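Local coordinates for protein alpha,alpha-trehalose-phosphate synthase (UDP-forming) (Burkholderia xenovorans, PDB 5HXA) that belongs to glycosyltransferase family 20, whose members have the two-domain GT-B fold, at residues E379-Q384 with A442-N447. Sequence-based numbering, arbitrary orientation.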
loop_
_atom_site.group_PDB
_atom_site.type_symbol
_atom_site.label_atom_id
_atom_site.label_comp_id
_atom_site.label_asym_id
_atom_site.label_seq_id
_atom_site.Cartn_x
_atom_site.Cartn_y
_atom_site.Cartn_z
ATOM N N GLU A 379 24.444 -12.758 0.514
ATOM C CA GLU A 379 25.086 -14.009 0.912
ATOM C C GLU A 379 25.172 -14.990 -0.249
ATOM O O GLU A 379 26.196 -15.667 -0.418
ATOM C CB GLU A 379 24.320 -14.637 2.082
ATOM C CG GLU A 379 24.353 -13.781 3.328
ATOM C CD GLU A 379 23.342 -14.222 4.373
ATOM O OE1 GLU A 379 22.456 -15.037 4.053
ATOM O OE2 GLU A 379 23.442 -13.740 5.512
ATOM N N TYR A 380 24.099 -15.096 -1.043
ATOM C CA TYR A 380 24.107 -15.989 -2.200
ATOM C C TYR A 380 25.258 -15.651 -3.130
ATOM O O TYR A 380 25.981 -16.543 -3.598
ATOM C CB TYR A 380 22.780 -15.909 -2.987
ATOM C CG TYR A 380 22.902 -16.673 -4.299
ATOM C CD1 TYR A 380 22.765 -18.061 -4.330
ATOM C CD2 TYR A 380 23.217 -16.016 -5.491
ATOM C CE1 TYR A 380 22.921 -18.775 -5.518
ATOM C CE2 TYR A 380 23.379 -16.717 -6.689
ATOM C CZ TYR A 380 23.239 -18.098 -6.692
ATOM O OH TYR A 380 23.411 -18.793 -7.865
ATOM N N VAL A 381 25.424 -14.361 -3.437
ATOM C CA VAL A 381 26.473 -13.950 -4.370
ATOM C C VAL A 381 27.850 -14.211 -3.773
ATOM O O VAL A 381 28.721 -14.804 -4.423
ATOM C CB VAL A 381 26.292 -12.475 -4.769
ATOM C CG1 VAL A 381 27.476 -11.998 -5.647
ATOM C CG2 VAL A 381 24.973 -12.305 -5.524
ATOM N N ALA A 382 28.061 -13.798 -2.515
ATOM C CA ALA A 382 29.372 -13.966 -1.901
ATOM C C ALA A 382 29.728 -15.435 -1.690
ATOM O O ALA A 382 30.914 -15.760 -1.583
ATOM C CB ALA A 382 29.445 -13.214 -0.568
ATOM N N SER A 383 28.733 -16.328 -1.641
ATOM C CA SER A 383 29.012 -17.762 -1.531
ATOM C C SER A 383 29.581 -18.365 -2.812
ATOM O O SER A 383 30.138 -19.465 -2.762
ATOM C CB SER A 383 27.738 -18.546 -1.174
ATOM O OG SER A 383 27.278 -18.230 0.121
ATOM N N GLN A 384 29.423 -17.705 -3.957
ATOM C CA GLN A 384 29.716 -18.357 -5.228
ATOM C C GLN A 384 31.210 -18.612 -5.411
ATOM O O GLN A 384 32.066 -17.840 -4.962
ATOM C CB GLN A 384 29.194 -17.514 -6.394
ATOM C CG GLN A 384 27.684 -17.349 -6.371
ATOM C CD GLN A 384 26.972 -18.693 -6.317
ATOM O OE1 GLN A 384 27.181 -19.549 -7.183
ATOM N NE2 GLN A 384 26.154 -18.900 -5.280
ATOM N N ALA A 442 32.524 -6.318 -5.641
ATOM C CA ALA A 442 33.317 -5.121 -5.351
ATOM C C ALA A 442 32.599 -4.145 -4.425
ATOM O O ALA A 442 33.205 -3.730 -3.421
ATOM C CB ALA A 442 33.748 -4.447 -6.660
ATOM N N PRO A 443 31.348 -3.733 -4.677
ATOM C CA PRO A 443 30.690 -2.839 -3.711
ATOM C C PRO A 443 30.348 -3.525 -2.400
ATOM O O PRO A 443 30.310 -2.851 -1.363
ATOM C CB PRO A 443 29.429 -2.375 -4.460
ATOM C CG PRO A 443 29.154 -3.466 -5.414
ATOM C CD PRO A 443 30.505 -3.937 -5.867
ATOM N N MET A 444 30.118 -4.844 -2.399
ATOM C CA MET A 444 29.890 -5.527 -1.126
ATOM C C MET A 444 31.141 -5.517 -0.256
ATOM O O MET A 444 31.034 -5.455 0.976
ATOM C CB MET A 444 29.424 -6.968 -1.352
ATOM C CG MET A 444 27.997 -7.081 -1.884
ATOM S SD MET A 444 27.285 -8.710 -1.573
ATOM C CE MET A 444 28.209 -9.746 -2.702
ATOM N N ARG A 445 32.323 -5.593 -0.871
ATOM C CA ARG A 445 33.561 -5.462 -0.110
ATOM C C ARG A 445 33.747 -4.033 0.378
ATOM O O ARG A 445 34.226 -3.803 1.496
ATOM C CB ARG A 445 34.762 -5.877 -0.964
ATOM C CG ARG A 445 34.847 -7.357 -1.257
ATOM C CD ARG A 445 36.159 -7.703 -1.953
ATOM N NE ARG A 445 36.245 -9.132 -2.228
ATOM C CZ ARG A 445 36.171 -9.660 -3.443
ATOM N NH1 ARG A 445 36.031 -8.872 -4.504
ATOM N NH2 ARG A 445 36.251 -10.974 -3.595
ATOM N N GLU A 446 33.381 -3.061 -0.453
ATOM C CA GLU A 446 33.604 -1.665 -0.094
ATOM C C GLU A 446 32.606 -1.205 0.961
ATOM O O GLU A 446 32.959 -0.462 1.883
ATOM C CB GLU A 446 33.526 -0.803 -1.354
ATOM C CG GLU A 446 33.619 0.683 -1.121
ATOM C CD GLU A 446 33.801 1.443 -2.418
ATOM O OE1 GLU A 446 34.847 2.106 -2.577
ATOM O OE2 GLU A 446 32.906 1.355 -3.287
ATOM N N ASN A 447 31.364 -1.662 0.870
ATOM C CA ASN A 447 30.381 -1.300 1.882
ATOM C C ASN A 447 30.036 -2.512 2.735
ATOM O O ASN A 447 28.872 -2.901 2.842
ATOM C CB ASN A 447 29.146 -0.692 1.212
ATOM C CG ASN A 447 29.523 0.479 0.314
ATOM O OD1 ASN A 447 29.444 0.393 -0.915
ATOM N ND2 ASN A 447 29.998 1.559 0.927
#
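The methyl end of Met444 packs against Val381 and Ala382, and the side chains of the two segments meet by apolar packing. CE of Met444 lies 3.8 Å from CG1 of Val381 and almost as near to its CB, so the methyl meets the flank of the valine on the CG1 side, where CG1 is placed by lying anti to the backbone N (chi1 175°). Its second neighbour is Ala382, approached more loosely, with 4.3 Å between Met444 CE and Ala382 CB; CE also lies near the backbone, 4.1 Å from Ala382 N. The thioether takes a bend at its last torsion (chi3 -71°), which turns CE out of the line of the chain and onto the helix 375-382. With the nearest CA atoms, those of Ala382 and Met444, 8.5 Å apart, Met444 alone reaches across between 379-384 and 442-447.

Both belong to the half of the GT-B fold built on the six-stranded parallel sheet: helix 375-382 follows strand 363-366, and helix 430-446 comes after the last strand of that sheet, 408-410. The two helices also meet where Met440 packs on Val381 and Met441 on Ala382. Leu404 touches Met444, and Ile236, Pro238 and Ile241 touch Ala382.

Within 379-384, side chains bond back to the backbone. Glu379 O accepts both Ser383 N, at 2.9 Å, and Ser383 OG, at 2.8 Å, the two donors coming from opposite faces of the carbonyl plane. Gln384 folds back so that NE2 bonds to Tyr380 O over 2.9 Å, nearly straight at 166°, with the acceptor in the plane of the amide; the same nitrogen rests over one face of the Tyr380 ring, toward its rim. Phe358 O and Gly390 N engage NE2 and OE1 of this amide respectively, fixing its rotation.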